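Local coordinates for protein putative esterase (Bacteroides intestinalis DSM 17393, PDB 5VOL) that acts as a ferulic acid esterase of carbohydrate esterase family 1, an arabinoxylan-directed hydrolase that also binds calcium, at residues W215-G220 / C243-R248. Residues are numbered along the deposited sequence; the frame is centred on the assembly and turned at random.
Sequences WFVDCG and CQFRVR. With CA (calcium ion), chain B.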
ATOM      1  N   TRP C 215      -8.894   9.140  17.449  1.00 20.10           N
ATOM      2  CA  TRP C 215      -7.604   9.793  17.193  1.00 23.59           C
ATOM      3  C   TRP C 215      -6.708   9.008  16.238  1.00 22.26           C
ATOM      4  O   TRP C 215      -6.589   7.791  16.348  1.00 24.06           O
ATOM      5  CB  TRP C 215      -6.846  10.006  18.507  1.00 19.68           C
ATOM      6  CG  TRP C 215      -7.645  10.675  19.589  1.00 24.88           C
ATOM      7  CD1 TRP C 215      -8.473  10.067  20.484  1.00 23.07           C
ATOM      8  CD2 TRP C 215      -7.663  12.079  19.914  1.00 22.81           C
ATOM      9  NE1 TRP C 215      -9.008  10.996  21.342  1.00 26.16           N
ATOM     10  CE2 TRP C 215      -8.534  12.239  21.012  1.00 27.73           C
ATOM     11  CE3 TRP C 215      -7.030  13.205  19.382  1.00 24.31           C
ATOM     12  CZ2 TRP C 215      -8.800  13.490  21.590  1.00 27.32           C
ATOM     13  CZ3 TRP C 215      -7.290  14.456  19.962  1.00 29.06           C
ATOM     14  CH2 TRP C 215      -8.175  14.582  21.049  1.00 25.32           C
ATOM     15  N   PHE C 216      -6.061   9.712  15.316  1.00 22.69           N
ATOM     16  CA  PHE C 216      -5.117   9.096  14.380  1.00 18.96           C
ATOM     17  C   PHE C 216      -3.885  10.003  14.302  1.00 20.15           C
ATOM     18  O   PHE C 216      -4.001  11.172  13.947  1.00 21.62           O
ATOM     19  CB  PHE C 216      -5.772   8.921  13.001  1.00 19.29           C
ATOM     20  CG  PHE C 216      -5.138   7.857  12.130  1.00 23.80           C
ATOM     21  CD1 PHE C 216      -3.821   7.973  11.694  1.00 18.29           C
ATOM     22  CD2 PHE C 216      -5.883   6.751  11.718  1.00 23.35           C
ATOM     23  CE1 PHE C 216      -3.246   7.004  10.874  1.00 22.61           C
ATOM     24  CE2 PHE C 216      -5.322   5.777  10.897  1.00 21.62           C
ATOM     25  CZ  PHE C 216      -3.993   5.892  10.476  1.00 20.66           C
ATOM     26  N   VAL C 217      -2.721   9.471  14.660  1.00 21.44           N
ATOM     27  CA  VAL C 217      -1.469  10.224  14.626  1.00 21.71           C
ATOM     28  C   VAL C 217      -0.516   9.636  13.582  1.00 22.50           C
ATOM     29  O   VAL C 217      -0.200   8.440  13.611  1.00 21.84           O
ATOM     30  CB  VAL C 217      -0.810  10.235  16.010  1.00 20.00           C
ATOM     31  CG1 VAL C 217       0.557  10.917  15.958  1.00 22.53           C
ATOM     32  CG2 VAL C 217      -1.753  10.931  17.012  1.00 20.85           C
ATOM     33  N   ASP C 218      -0.052  10.485  12.669  1.00 19.93           N
ATOM     34  CA  ASP C 218       0.691  10.045  11.481  1.00 19.23           C
ATOM     35  C   ASP C 218       1.911  10.944  11.279  1.00 22.22           C
ATOM     36  O   ASP C 218       1.736  12.121  10.976  1.00 21.25           O
ATOM     37  CB  ASP C 218      -0.243  10.104  10.265  1.00 19.69           C
ATOM     38  CG  ASP C 218       0.373   9.575   8.993  1.00 22.70           C
ATOM     39  OD1 ASP C 218       1.436   8.917   9.025  1.00 20.13           O
ATOM     40  OD2 ASP C 218      -0.255   9.811   7.935  1.00 23.10           O
ATOM     41  N   CYS C 219       3.125  10.403  11.446  1.00 19.33           N
ATOM     42  CA  CYS C 219       4.360  11.219  11.415  1.00 18.07           C
ATOM     43  C   CYS C 219       5.564  10.416  10.916  1.00 22.45           C
ATOM     44  O   CYS C 219       5.770   9.274  11.336  1.00 23.28           O
ATOM     45  CB  CYS C 219       4.659  11.784  12.805  1.00 19.83           C
ATOM     46  SG  CYS C 219       6.078  12.946  12.880  1.00 21.58           S
ATOM     47  N   GLY C 220       6.351  11.011  10.020  1.00 18.68           N
ATOM     48  CA  GLY C 220       7.402  10.299   9.311  1.00 18.96           C
ATOM     49  C   GLY C 220       8.632   9.987  10.136  1.00 20.71           C
ATOM     50  O   GLY C 220       8.950  10.703  11.086  1.00 21.80           O
ATOM     51  N   CYS C 243      -5.965   5.196  20.275  1.00 24.82           N
ATOM     52  CA  CYS C 243      -5.313   6.077  19.319  1.00 26.48           C
ATOM     53  C   CYS C 243      -4.543   5.239  18.287  1.00 25.39           C
ATOM     54  O   CYS C 243      -3.821   4.330  18.669  1.00 24.25           O
ATOM     55  CB  CYS C 243      -4.362   7.030  20.057  1.00 26.42           C
ATOM     56  SG  CYS C 243      -3.616   8.330  19.051  1.00 24.85           S
ATOM     57  N   GLN C 244      -4.708   5.522  16.995  1.00 21.70           N
ATOM     58  CA  GLN C 244      -3.852   4.895  15.987  1.00 21.65           C
ATOM     59  C   GLN C 244      -2.574   5.715  15.835  1.00 24.61           C
ATOM     60  O   GLN C 244      -2.622   6.946  15.857  1.00 22.37           O
ATOM     61  CB  GLN C 244      -4.558   4.788  14.631  1.00 20.61           C
ATOM     62  CG  GLN C 244      -5.826   3.940  14.631  1.00 21.54           C
ATOM     63  CD  GLN C 244      -5.568   2.501  15.064  1.00 24.27           C
ATOM     64  OE1 GLN C 244      -4.561   1.907  14.691  1.00 22.64           O
ATOM     65  NE2 GLN C 244      -6.477   1.943  15.858  1.00 25.09           N
ATOM     66  N   PHE C 245      -1.447   5.034  15.660  1.00 22.31           N
ATOM     67  CA  PHE C 245      -0.163   5.706  15.445  1.00 21.56           C
ATOM     68  C   PHE C 245       0.508   5.068  14.228  1.00 20.24           C
ATOM     69  O   PHE C 245       0.622   3.848  14.161  1.00 20.26           O
ATOM     70  CB  PHE C 245       0.718   5.585  16.698  1.00 21.09           C
ATOM     71  CG  PHE C 245       2.018   6.376  16.639  1.00 23.65           C
ATOM     72  CD1 PHE C 245       2.047   7.664  16.134  1.00 22.36           C
ATOM     73  CD2 PHE C 245       3.202   5.818  17.103  1.00 22.50           C
ATOM     74  CE1 PHE C 245       3.247   8.391  16.080  1.00 23.38           C
ATOM     75  CE2 PHE C 245       4.407   6.542  17.069  1.00 24.52           C
ATOM     76  CZ  PHE C 245       4.430   7.824  16.553  1.00 21.55           C
ATOM     77  N   ARG C 246       0.895   5.882  13.246  1.00 19.41           N
ATOM     78  CA  ARG C 246       1.688   5.394  12.120  1.00 18.50           C
ATOM     79  C   ARG C 246       2.951   6.208  11.971  1.00 21.34           C
ATOM     80  O   ARG C 246       2.906   7.425  11.999  1.00 18.70           O
ATOM     81  CB  ARG C 246       0.907   5.452  10.799  1.00 18.33           C
ATOM     82  CG  ARG C 246      -0.487   4.797  10.861  1.00 18.63           C
ATOM     83  CD  ARG C 246      -0.452   3.259  10.851  1.00 20.73           C
ATOM     84  NE  ARG C 246      -1.827   2.772  10.901  1.00 18.01           N
ATOM     85  CZ  ARG C 246      -2.480   2.491  12.024  1.00 22.79           C
ATOM     86  NH1 ARG C 246      -1.865   2.597  13.197  1.00 20.74           N
ATOM     87  NH2 ARG C 246      -3.750   2.095  11.977  1.00 20.70           N
ATOM     88  N   VAL C 247       4.070   5.524  11.781  1.00 18.44           N
ATOM     89  CA  VAL C 247       5.301   6.194  11.407  1.00 20.57           C
ATOM     90  C   VAL C 247       5.640   5.619  10.043  1.00 21.90           C
ATOM     91  O   VAL C 247       5.994   4.448   9.939  1.00 17.93           O
ATOM     92  CB  VAL C 247       6.431   5.947  12.414  1.00 20.82           C
ATOM     93  CG1 VAL C 247       7.744   6.588  11.927  1.00 19.29           C
ATOM     94  CG2 VAL C 247       6.027   6.451  13.816  1.00 17.44           C
ATOM     95  N   ARG C 248       5.450   6.423   9.001  1.00 19.36           N
ATOM     96  CA  ARG C 248       5.757   6.001   7.643  1.00 20.21           C
ATOM     97  C   ARG C 248       7.089   6.591   7.199  1.00 21.50           C
ATOM     98  O   ARG C 248       7.651   7.438   7.895  1.00 20.92           O
ATOM     99  CB  ARG C 248       4.637   6.417   6.700  1.00 17.28           C
ATOM    100  CG  ARG C 248       3.278   5.869   7.148  1.00 20.92           C
ATOM    101  CD  ARG C 248       2.173   6.257   6.180  1.00 21.87           C
ATOM    102  NE  ARG C 248       1.764   7.655   6.293  1.00 20.31           N
ATOM    103  CZ  ARG C 248       1.907   8.570   5.340  1.00 19.77           C
ATOM    104  NH1 ARG C 248       2.493   8.267   4.192  1.00 20.33           N
ATOM    105  NH2 ARG C 248       1.461   9.804   5.537  1.00 21.67           N
TER
HETATM  106 CA    CA B 301      -3.317   0.233  15.952  1.00 31.12          CA
HETATM  107  O   HOH W   1      -3.836   1.550  18.111  1.00 28.76           O
HETATM  108  O   HOH W   2      -5.430  -1.022  16.358  1.00 22.28           O
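Arg-246 meets Phe-216 with most of its length. Its CB lies 3.9 Å from Asp-218 OD1. CG is anti to the carbonyl carbon (chi1 -51°) and comes to 3.5 Å from Phe-216 CE1. The chain then bends at chi2, and NE passes Phe-216 CZ. That CZ sits over one face of the guanidinium, whose plane is turned 59° from the ring. At the tip, NH1 and NH2 both donate to Gln-244 OE1, the NH2 bond being the shorter at 2.8 Å. NH1 also reaches Phe-245 O, from above the carbonyl plane. An alanine here would probably leave Gln-244 OE1 without its two guanidinium donors and uncover the CE1-CZ side of the Phe-216 ring.

Gln-244 also packs on that ring: its CB stands over one face, toward the rim, in a CH-pi contact. Its OE1 binds a calcium ion at 2.4 Å. Asp-221, Asp-222 and Asp-249 of the second subunit bind the same ion, so the site bridges two copies of the protein.

Strands 214-218 and 244-246 are the last two parallel strands of the alpha/beta-hydrolase sheet. Helix 226-238 connects them as a beta-alpha-beta unit, and 244-246 is the outermost strand within the chain. Backbone bonds from Gln-244 N to Trp-215 O, Val-217 N to Gln-244 O, Arg-246 N to Val-217 O and Cys-219 N to Arg-246 O join them.

On the other face, Val-217 CG1 packs 3.6 Å from Phe-245 CD1. Val-217 CG2 touches Cys-243 SG.

Beyond strand 244-246, Arg-248 grips Asp-218, the last residue of its strand, side-on in a salt bridge. NE donates to the syn lone pair of OD1 at 3.0 Å. NH2 donates to OD2 at 2.9 Å, and Tyr-160 OH is also hydrogen-bonded to that oxygen.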